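Local coordinates for protein possible glutathione S-transferase (Rhodopseudomonas palustris, PDB 3M8N) that probably catalyses the conjugation of glutathione to electrophilic substrates, at residues L73-P84 / A155-A164; E105-C116 / Y168-F177. All coordinates share one frame; numbering follows the deposited sequence.

Contact 1 (L73-P84 / A155-A164)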
loop_
_atom_site.group_PDB
_atom_site.type_symbol
_atom_site.label_atom_id
_atom_site.label_comp_id
_atom_site.label_asym_id
_atom_site.label_seq_id
_atom_site.Cartn_x
_atom_site.Cartn_y
_atom_site.Cartn_z
ATOM N N LEU A 73 -9.848 0.719 4.422
ATOM C CA LEU A 73 -10.747 0.962 3.327
ATOM C C LEU A 73 -11.209 -0.335 2.766
ATOM O O LEU A 73 -12.376 -0.481 2.573
ATOM C CB LEU A 73 -10.127 1.842 2.196
ATOM C CG LEU A 73 -9.856 3.356 2.442
ATOM C CD1 LEU A 73 -9.319 4.065 1.204
ATOM C CD2 LEU A 73 -11.047 4.025 2.896
ATOM N N TRP A 74 -10.287 -1.255 2.497
ATOM C CA TRP A 74 -10.642 -2.554 1.976
ATOM C C TRP A 74 -11.643 -3.310 2.874
ATOM O O TRP A 74 -12.611 -3.876 2.375
ATOM C CB TRP A 74 -9.388 -3.386 1.738
ATOM C CG TRP A 74 -9.715 -4.721 1.145
ATOM C CD1 TRP A 74 -9.737 -5.047 -0.184
ATOM C CD2 TRP A 74 -10.078 -5.914 1.853
ATOM N NE1 TRP A 74 -10.075 -6.346 -0.346
ATOM C CE2 TRP A 74 -10.288 -6.918 0.884
ATOM C CE3 TRP A 74 -10.194 -6.251 3.230
ATOM C CZ2 TRP A 74 -10.676 -8.279 1.248
ATOM C CZ3 TRP A 74 -10.574 -7.585 3.601
ATOM C CH2 TRP A 74 -10.823 -8.578 2.594
ATOM N N TYR A 75 -11.371 -3.305 4.168
ATOM C CA TYR A 75 -12.172 -3.946 5.131
ATOM C C TYR A 75 -13.613 -3.428 5.104
ATOM O O TYR A 75 -14.559 -4.169 5.214
ATOM C CB TYR A 75 -11.577 -3.774 6.526
ATOM C CG TYR A 75 -12.418 -4.480 7.594
ATOM C CD1 TYR A 75 -12.471 -5.886 7.685
ATOM C CD2 TYR A 75 -13.217 -3.771 8.456
ATOM C CE1 TYR A 75 -13.245 -6.539 8.647
ATOM C CE2 TYR A 75 -14.022 -4.441 9.388
ATOM C CZ TYR A 75 -13.993 -5.813 9.484
ATOM O OH TYR A 75 -14.758 -6.462 10.382
ATOM N N LEU A 76 -13.757 -2.129 5.013
ATOM C CA LEU A 76 -15.049 -1.509 5.094
ATOM C C LEU A 76 -15.856 -1.768 3.817
ATOM O O LEU A 76 -17.067 -1.791 3.863
ATOM C CB LEU A 76 -14.912 -0.014 5.371
ATOM C CG LEU A 76 -14.335 0.465 6.661
ATOM C CD1 LEU A 76 -13.990 1.956 6.495
ATOM C CD2 LEU A 76 -15.350 0.249 7.781
ATOM N N ALA A 77 -15.184 -2.021 2.710
ATOM C CA ALA A 77 -15.797 -2.077 1.422
ATOM C C ALA A 77 -16.178 -3.408 0.920
ATOM O O ALA A 77 -16.834 -3.468 -0.062
ATOM C CB ALA A 77 -14.904 -1.423 0.387
ATOM N N VAL A 78 -15.752 -4.488 1.566
ATOM C CA VAL A 78 -16.061 -5.811 1.107
ATOM C C VAL A 78 -17.584 -5.884 1.116
ATOM O O VAL A 78 -18.225 -5.434 2.044
ATOM C CB VAL A 78 -15.469 -6.850 2.110
ATOM C CG1 VAL A 78 -16.032 -8.232 1.881
ATOM C CG2 VAL A 78 -13.989 -6.865 2.073
ATOM N N GLY A 79 -18.154 -6.447 0.073
ATOM C CA GLY A 79 -19.559 -6.606 0.023
ATOM C C GLY A 79 -20.401 -5.357 -0.179
ATOM O O GLY A 79 -21.601 -5.371 0.116
ATOM N N THR A 80 -19.760 -4.273 -0.614
ATOM C CA THR A 80 -20.410 -2.978 -0.758
ATOM C C THR A 80 -20.277 -2.572 -2.173
ATOM O O THR A 80 -19.631 -3.242 -2.947
ATOM C CB THR A 80 -19.865 -1.853 0.088
ATOM O OG1 THR A 80 -18.619 -1.429 -0.439
ATOM C CG2 THR A 80 -19.749 -2.216 1.548
ATOM N N SER A 81 -20.963 -1.503 -2.528
ATOM C CA SER A 81 -20.893 -0.975 -3.884
ATOM C C SER A 81 -19.526 -0.357 -4.219
ATOM O O SER A 81 -19.226 -0.235 -5.370
ATOM C CB SER A 81 -21.981 0.053 -4.117
ATOM O OG SER A 81 -21.941 1.012 -3.092
ATOM N N LEU A 82 -18.694 -0.034 -3.219
ATOM C CA LEU A 82 -17.292 0.347 -3.452
ATOM C C LEU A 82 -16.291 -0.734 -3.753
ATOM O O LEU A 82 -15.109 -0.415 -3.993
ATOM C CB LEU A 82 -16.770 1.107 -2.279
ATOM C CG LEU A 82 -17.493 2.388 -1.954
ATOM C CD1 LEU A 82 -16.844 2.950 -0.678
ATOM C CD2 LEU A 82 -17.343 3.361 -3.114
ATOM N N ALA A 83 -16.718 -2.006 -3.685
ATOM C CA ALA A 83 -15.921 -3.156 -4.067
ATOM C C ALA A 83 -16.319 -3.696 -5.447
ATOM O O ALA A 83 -17.464 -3.934 -5.665
ATOM C CB ALA A 83 -16.000 -4.274 -2.954
ATOM N N PRO A 84 -15.389 -3.867 -6.404
ATOM C CA PRO A 84 -15.823 -4.430 -7.700
ATOM C C PRO A 84 -16.099 -5.920 -7.657
ATOM O O PRO A 84 -15.962 -6.500 -6.607
ATOM C CB PRO A 84 -14.638 -4.145 -8.623
ATOM C CG PRO A 84 -13.542 -3.948 -7.768
ATOM C CD PRO A 84 -13.998 -3.410 -6.465
ATOM N N ALA A 155 -12.167 -0.805 -12.627
ATOM C CA ALA A 155 -13.482 -1.436 -12.812
ATOM C C ALA A 155 -14.590 -0.530 -13.415
ATOM O O ALA A 155 -15.795 -0.823 -13.308
ATOM C CB ALA A 155 -13.973 -1.996 -11.468
ATOM N N GLY A 156 -14.177 0.595 -13.981
ATOM C CA GLY A 156 -15.095 1.560 -14.533
ATOM C C GLY A 156 -16.072 2.196 -13.599
ATOM O O GLY A 156 -17.076 2.706 -14.052
ATOM N N GLN A 157 -15.806 2.233 -12.314
ATOM C CA GLN A 157 -16.801 2.721 -11.377
ATOM C C GLN A 157 -16.039 3.202 -10.220
ATOM O O GLN A 157 -14.837 2.939 -10.153
ATOM C CB GLN A 157 -17.725 1.599 -10.911
ATOM C CG GLN A 157 -16.955 0.449 -10.205
ATOM C CD GLN A 157 -17.815 -0.453 -9.329
ATOM O OE1 GLN A 157 -18.569 -1.247 -9.854
ATOM N NE2 GLN A 157 -17.657 -0.362 -7.972
ATOM N N LEU A 158 -16.718 3.950 -9.358
ATOM C CA LEU A 158 -16.163 4.406 -8.088
ATOM C C LEU A 158 -15.878 3.195 -7.156
ATOM O O LEU A 158 -16.772 2.371 -6.896
ATOM C CB LEU A 158 -17.085 5.389 -7.402
ATOM C CG LEU A 158 -16.528 6.035 -6.149
ATOM C CD1 LEU A 158 -15.621 7.080 -6.527
ATOM C CD2 LEU A 158 -17.572 6.694 -5.389
ATOM N N THR A 159 -14.630 3.094 -6.693
ATOM C CA THR A 159 -14.185 2.033 -5.818
ATOM C C THR A 159 -13.349 2.723 -4.731
ATOM O O THR A 159 -13.188 3.960 -4.748
ATOM C CB THR A 159 -13.406 0.909 -6.521
ATOM O OG1 THR A 159 -12.109 1.327 -6.862
ATOM C CG2 THR A 159 -14.042 0.460 -7.756
ATOM N N ILE A 160 -12.860 1.941 -3.775
ATOM C CA ILE A 160 -11.971 2.451 -2.734
ATOM C C ILE A 160 -10.627 2.943 -3.261
ATOM O O ILE A 160 -9.984 3.730 -2.618
ATOM C CB ILE A 160 -11.738 1.418 -1.525
ATOM C CG1 ILE A 160 -11.493 0.031 -2.070
ATOM C CG2 ILE A 160 -12.845 1.475 -0.568
ATOM C CD1 ILE A 160 -10.771 -0.873 -1.082
ATOM N N ALA A 161 -10.200 2.485 -4.424
ATOM C CA ALA A 161 -9.011 3.028 -5.081
ATOM C C ALA A 161 -9.102 4.507 -5.348
ATOM O O ALA A 161 -8.110 5.174 -5.188
ATOM C CB ALA A 161 -8.712 2.342 -6.366
ATOM N N ASP A 162 -10.289 5.006 -5.782
ATOM C CA ASP A 162 -10.539 6.443 -6.057
ATOM C C ASP A 162 -10.485 7.230 -4.774
ATOM O O ASP A 162 -9.856 8.271 -4.707
ATOM C CB ASP A 162 -11.897 6.623 -6.708
ATOM C CG ASP A 162 -11.988 5.951 -8.024
ATOM O OD1 ASP A 162 -11.375 6.396 -8.985
ATOM O OD2 ASP A 162 -12.660 4.938 -8.121
ATOM N N ILE A 163 -11.140 6.707 -3.752
ATOM C CA ILE A 163 -11.137 7.295 -2.421
ATOM C C ILE A 163 -9.736 7.350 -1.870
ATOM O O ILE A 163 -9.375 8.331 -1.258
ATOM C CB ILE A 163 -12.063 6.498 -1.448
ATOM C CG1 ILE A 163 -13.495 6.498 -1.975
ATOM C CG2 ILE A 163 -11.991 7.008 -0.021
ATOM C CD1 ILE A 163 -14.278 5.489 -1.344
ATOM N N ALA A 164 -8.961 6.280 -2.007
ATOM C CA ALA A 164 -7.591 6.307 -1.516
ATOM C C ALA A 164 -6.726 7.366 -2.197
ATOM O O ALA A 164 -6.070 8.146 -1.553
ATOM C CB ALA A 164 -6.966 4.946 -1.645
HETATM O O HOH W 1 -19.612 2.572 -6.925
#

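Contact 2 (E105-C116 / Y168-F177)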
loop_
_atom_site.group_PDB
_atom_site.type_symbol
_atom_site.label_atom_id
_atom_site.label_comp_id
_atom_site.label_asym_id
_atom_site.label_seq_id
_atom_site.Cartn_x
_atom_site.Cartn_y
_atom_site.Cartn_z
ATOM N N GLU A 105 1.582 9.024 -0.953
ATOM C CA GLU A 105 1.851 9.207 0.440
ATOM C C GLU A 105 3.235 9.767 0.688
ATOM O O GLU A 105 3.338 10.798 1.291
ATOM C CB GLU A 105 1.699 7.879 1.168
ATOM C CG GLU A 105 2.368 7.800 2.590
ATOM C CD GLU A 105 1.348 7.928 3.719
ATOM O OE1 GLU A 105 0.215 7.486 3.509
ATOM O OE2 GLU A 105 1.665 8.452 4.806
ATOM N N PRO A 106 4.296 9.103 0.197
ATOM C CA PRO A 106 5.642 9.574 0.492
ATOM C C PRO A 106 6.070 10.923 -0.126
ATOM O O PRO A 106 7.084 11.475 0.268
ATOM C CB PRO A 106 6.521 8.467 -0.073
ATOM C CG PRO A 106 5.597 7.343 -0.286
ATOM C CD PRO A 106 4.363 7.943 -0.693
ATOM N N ASN A 107 5.305 11.440 -1.057
ATOM C CA ASN A 107 5.690 12.608 -1.763
ATOM C C ASN A 107 4.671 13.689 -1.617
ATOM O O ASN A 107 4.954 14.747 -1.055
ATOM C CB ASN A 107 5.869 12.238 -3.221
ATOM C CG ASN A 107 6.996 11.274 -3.427
ATOM O OD1 ASN A 107 6.809 10.197 -3.975
ATOM N ND2 ASN A 107 8.170 11.647 -2.991
ATOM N N ILE A 108 3.461 13.431 -2.094
ATOM C CA ILE A 108 2.417 14.435 -1.914
ATOM C C ILE A 108 1.977 14.491 -0.497
ATOM O O ILE A 108 1.680 15.558 0.028
ATOM C CB ILE A 108 1.203 14.225 -2.838
ATOM C CG1 ILE A 108 1.646 14.212 -4.310
ATOM C CG2 ILE A 108 0.101 15.243 -2.513
ATOM C CD1 ILE A 108 0.545 14.459 -5.297
ATOM N N GLY A 109 1.958 13.343 0.151
ATOM C CA GLY A 109 1.618 13.313 1.573
ATOM C C GLY A 109 2.606 13.980 2.510
ATOM O O GLY A 109 2.197 14.664 3.452
ATOM N N SER A 110 3.906 13.749 2.286
ATOM C CA SER A 110 4.937 14.450 3.055
ATOM C C SER A 110 4.915 15.953 2.796
ATOM O O SER A 110 5.004 16.729 3.712
ATOM C CB SER A 110 6.344 13.902 2.804
ATOM O OG SER A 110 6.469 12.499 2.582
ATOM N N ALA A 111 4.789 16.339 1.527
ATOM C CA ALA A 111 4.573 17.736 1.121
ATOM C C ALA A 111 3.431 18.367 1.909
ATOM O O ALA A 111 3.606 19.382 2.566
ATOM C CB ALA A 111 4.320 17.826 -0.439
ATOM N N TYR A 112 2.266 17.714 1.892
ATOM C CA TYR A 112 1.114 18.145 2.688
ATOM C C TYR A 112 1.424 18.249 4.174
ATOM O O TYR A 112 1.039 19.195 4.872
ATOM C CB TYR A 112 -0.094 17.198 2.465
ATOM C CG TYR A 112 -1.247 17.495 3.402
ATOM C CD1 TYR A 112 -2.095 18.574 3.171
ATOM C CD2 TYR A 112 -1.456 16.717 4.542
ATOM C CE1 TYR A 112 -3.121 18.868 4.026
ATOM C CE2 TYR A 112 -2.481 16.999 5.416
ATOM C CZ TYR A 112 -3.303 18.083 5.150
ATOM O OH TYR A 112 -4.305 18.380 6.014
ATOM N N PHE A 113 2.086 17.233 4.694
ATOM C CA PHE A 113 2.268 17.193 6.125
ATOM C C PHE A 113 3.155 18.348 6.537
ATOM O O PHE A 113 2.825 19.095 7.462
ATOM C CB PHE A 113 2.884 15.854 6.565
ATOM C CG PHE A 113 3.093 15.763 8.036
ATOM C CD1 PHE A 113 2.025 15.472 8.881
ATOM C CD2 PHE A 113 4.343 16.002 8.590
ATOM C CE1 PHE A 113 2.207 15.409 10.269
ATOM C CE2 PHE A 113 4.545 15.939 9.964
ATOM C CZ PHE A 113 3.490 15.635 10.807
ATOM N N TRP A 114 4.284 18.455 5.839
ATOM C CA TRP A 114 5.362 19.396 6.208
ATOM C C TRP A 114 5.051 20.820 5.805
ATOM O O TRP A 114 5.206 21.723 6.609
ATOM C CB TRP A 114 6.734 18.922 5.666
ATOM C CG TRP A 114 7.189 17.719 6.397
ATOM C CD1 TRP A 114 7.156 16.423 5.964
ATOM C CD2 TRP A 114 7.698 17.687 7.724
ATOM N NE1 TRP A 114 7.609 15.588 6.952
ATOM C CE2 TRP A 114 7.956 16.345 8.039
ATOM C CE3 TRP A 114 7.965 18.672 8.676
ATOM C CZ2 TRP A 114 8.475 15.960 9.254
ATOM C CZ3 TRP A 114 8.486 18.294 9.882
ATOM C CH2 TRP A 114 8.744 16.943 10.165
ATOM N N LEU A 115 4.539 20.988 4.586
ATOM C CA LEU A 115 4.251 22.320 4.076
ATOM C C LEU A 115 2.924 22.893 4.536
ATOM O O LEU A 115 2.759 24.088 4.586
ATOM C CB LEU A 115 4.360 22.378 2.557
ATOM C CG LEU A 115 5.645 21.855 1.959
ATOM C CD1 LEU A 115 5.647 22.073 0.443
ATOM C CD2 LEU A 115 6.928 22.429 2.654
ATOM N N CYS A 116 1.969 22.053 4.869
ATOM C CA CYS A 116 0.646 22.560 5.226
ATOM C C CYS A 116 0.309 22.300 6.670
ATOM O O CYS A 116 -0.416 23.081 7.261
ATOM C CB CYS A 116 -0.517 22.063 4.307
ATOM S SG CYS A 116 -0.392 22.197 2.439
ATOM N N TYR A 168 -4.770 12.458 -0.711
ATOM C CA TYR A 168 -3.720 13.426 -0.934
ATOM C C TYR A 168 -3.896 14.166 -2.255
ATOM O O TYR A 168 -3.663 15.334 -2.303
ATOM C CB TYR A 168 -2.312 12.799 -0.784
ATOM C CG TYR A 168 -2.073 12.374 0.602
ATOM C CD1 TYR A 168 -2.141 13.291 1.634
ATOM C CD2 TYR A 168 -1.869 11.056 0.911
ATOM C CE1 TYR A 168 -1.974 12.910 2.959
ATOM C CE2 TYR A 168 -1.699 10.646 2.263
ATOM C CZ TYR A 168 -1.745 11.586 3.278
ATOM O OH TYR A 168 -1.592 11.228 4.602
ATOM N N THR A 169 -4.317 13.496 -3.327
ATOM C CA THR A 169 -4.477 14.186 -4.601
ATOM C C THR A 169 -5.252 15.489 -4.426
ATOM O O THR A 169 -4.930 16.503 -5.047
ATOM C CB THR A 169 -5.100 13.323 -5.697
ATOM O OG1 THR A 169 -4.377 12.088 -5.827
ATOM C CG2 THR A 169 -5.015 14.023 -7.049
ATOM N N HIS A 170 -6.203 15.521 -3.530
ATOM C CA HIS A 170 -7.076 16.641 -3.513
ATOM C C HIS A 170 -6.480 17.818 -2.797
ATOM O O HIS A 170 -6.976 18.940 -2.935
ATOM C CB HIS A 170 -8.431 16.284 -2.909
ATOM C CG HIS A 170 -8.511 16.462 -1.431
ATOM N ND1 HIS A 170 -7.934 15.589 -0.540
ATOM C CD2 HIS A 170 -9.127 17.401 -0.683
ATOM C CE1 HIS A 170 -8.162 15.994 0.690
ATOM N NE2 HIS A 170 -8.896 17.087 0.635
ATOM N N VAL A 171 -5.441 17.595 -2.027
ATOM C CA VAL A 171 -4.788 18.729 -1.392
ATOM C C VAL A 171 -3.483 19.141 -2.082
ATOM O O VAL A 171 -2.831 20.036 -1.613
ATOM C CB VAL A 171 -4.465 18.483 0.094
ATOM C CG1 VAL A 171 -5.671 18.482 0.931
ATOM C CG2 VAL A 171 -3.690 17.192 0.290
ATOM N N ALA A 172 -3.109 18.506 -3.181
ATOM C CA ALA A 172 -1.823 18.745 -3.809
ATOM C C ALA A 172 -1.589 20.209 -4.196
ATOM O O ALA A 172 -0.615 20.772 -3.769
ATOM C CB ALA A 172 -1.629 17.868 -4.976
ATOM N N ASP A 173 -2.486 20.820 -4.966
ATOM C CA ASP A 173 -2.412 22.258 -5.302
ATOM C C ASP A 173 -2.318 23.204 -4.082
ATOM O O ASP A 173 -1.963 24.360 -4.234
ATOM C CB ASP A 173 -3.554 22.693 -6.277
ATOM C CG ASP A 173 -4.970 22.744 -5.604
ATOM O OD1 ASP A 173 -5.908 22.085 -6.102
ATOM O OD2 ASP A 173 -5.184 23.439 -4.587
ATOM N N GLN A 174 -2.623 22.724 -2.883
ATOM C CA GLN A 174 -2.451 23.538 -1.703
ATOM C C GLN A 174 -1.059 23.353 -1.168
ATOM O O GLN A 174 -0.656 24.047 -0.257
ATOM C CB GLN A 174 -3.474 23.222 -0.611
ATOM C CG GLN A 174 -4.832 23.776 -0.890
ATOM C CD GLN A 174 -5.915 22.947 -0.252
ATOM O OE1 GLN A 174 -5.867 22.705 0.958
ATOM N NE2 GLN A 174 -6.893 22.470 -1.060
ATOM N N CYS A 175 -0.292 22.448 -1.729
ATOM C CA CYS A 175 0.970 22.175 -1.112
ATOM C C CYS A 175 2.121 22.205 -2.101
ATOM O O CYS A 175 3.040 21.417 -1.988
ATOM C CB CYS A 175 0.890 20.872 -0.267
ATOM S SG CYS A 175 0.806 19.225 -1.143
ATOM N N ASP A 176 2.036 23.114 -3.076
ATOM C CA ASP A 176 3.129 23.467 -3.974
ATOM C C ASP A 176 3.095 22.712 -5.264
ATOM O O ASP A 176 4.055 22.754 -6.017
ATOM C CB ASP A 176 4.495 23.206 -3.345
ATOM C CG ASP A 176 4.979 24.333 -2.428
ATOM O OD1 ASP A 176 4.199 25.194 -1.966
ATOM O OD2 ASP A 176 6.201 24.340 -2.162
ATOM N N PHE A 177 2.017 21.981 -5.511
ATOM C CA PHE A 177 1.845 21.359 -6.798
ATOM C C PHE A 177 0.890 22.245 -7.606
ATOM O O PHE A 177 0.002 22.883 -7.081
ATOM C CB PHE A 177 1.290 19.942 -6.650
ATOM C CG PHE A 177 2.247 18.958 -6.077
ATOM C CD1 PHE A 177 2.991 18.146 -6.889
ATOM C CD2 PHE A 177 2.375 18.813 -4.736
ATOM C CE1 PHE A 177 3.882 17.254 -6.357
ATOM C CE2 PHE A 177 3.275 17.901 -4.192
ATOM C CZ PHE A 177 4.006 17.136 -4.998
#

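Contact 1 (L73-P84 / A155-A164)
Ile160 carries its CG1 between the backbone N and the carbonyl carbon (chi1 44°), and its two arms spread over the last turns of helix 69-77. CD1 rests 3.5 Å from Trp74 CA, while CG2 lies 3.7 Å from Ala77 CB and also meets the Leu73 side chain. Leu73 has CG anti to the carbonyl carbon (chi1 -70°). From there its CD1 reaches Ala164 CB at 3.8 Å, one turn further along helix 160-169.

Leu82 fills the other half. Its CD1 meets Ile163 CD1 at 3.7 Å, the two side chains crossing at about a right angle. Its CD2 runs alongside Leu158. The Leu82 carbonyl takes Ile160 N in its own plane, at 3.3 Å from N to O. Thr159 and Asp162 form a capping box here: Asp162 OD2 accepts Thr159 N through its anti lone pair, and Thr159 OG1 takes Ala161 N weakly. Gln157 NE2 donates to Leu158 O and, weakly, to Ser81 O. A water bridges Ser81 O and Leu158 O.

The chemistry is therefore mainly apolar. The Leu82 carbonyl, in the connection between helix 69-77 and helix 87-117, satisfies Ile160 N at the start of the capped helix 160-169.

Contact 2 (E105-C116 / Y168-F177)
The Tyr168 ring has Gly109 CA over the centre of one face, in a CH-pi contact 3.8 Å from CA to the ring centroid. Tyr112 CD2 and Glu105 OE1 stand at its edge, and the Glu105 carboxylate is turned almost square to the ring (83°). The Phe177 ring has Ile108 over one face, with CG1 in an off-centre CH-pi contact. Ala111 CB lies at its edge, in plane, 3.9 Å from Phe177 CE2.

Tyr168 is a knob in a hole made by Glu105, Ile108, Gly109 and Tyr112. Its CG is anti to the carbonyl carbon (chi1 -66°), which aims the ring at the helix surface at Gly109. Having no side chain, Gly109 lets its CA lie against the ring. With an alanine in place of Tyr168, this hole would probably be left with a gap over Gly109 CA, and Ile108 and Tyr112 would lose packing.

Ile108 CG2 touches Tyr168 CB at 3.8 Å as the two side chains slide past each other. Val171 CG2 meets Tyr112 CD1 at 3.6 Å. Cys175 SG lies 3.8 Å from Ala111 CB. Cys116 is close by, and a Cys116-Cys175 disulfide is known for this protein. It is not formed here: the SG atoms of Cys116 and Cys175 are 4.8 Å apart.

The polar ends have partners beyond the two segments. Glu105 OE1 bonds Asn14 of helix 13-24, Tyr112 OH bonds Arg11 O, and Asp176 makes a salt bridge to Arg122. Phe177 meets Tyr137 of helix 129-146 edge-to-face, and Thr169 packs on helix 183-193. The contact thus sits inside the helical C-terminal domain, between helix 87-117 and the end of helix 160-169 with the turns and loop that follow it.

In the fold
The chain first builds the thioredoxin-like N-terminal domain, with its four-stranded sheet, and leaves it through helix 69-77 and the loop to residue 84. Helix 87-117 then opens the helical domain. Contact 1 closes a loop of 70 residues when the chain returns at 155-164. Contact 2 closes one of 51 residues, from 105-116 to 168-177. The segments alternate along the chain, so the two loops cross and neither nests in the other. Both use helix 160-169, contact 1 at its start and contact 2 at its end. Their centres are about 23 Å apart, on opposite sides of the chain's centre. Contact 1 joins the two domains; contact 2 ties the C-terminal domain to itself.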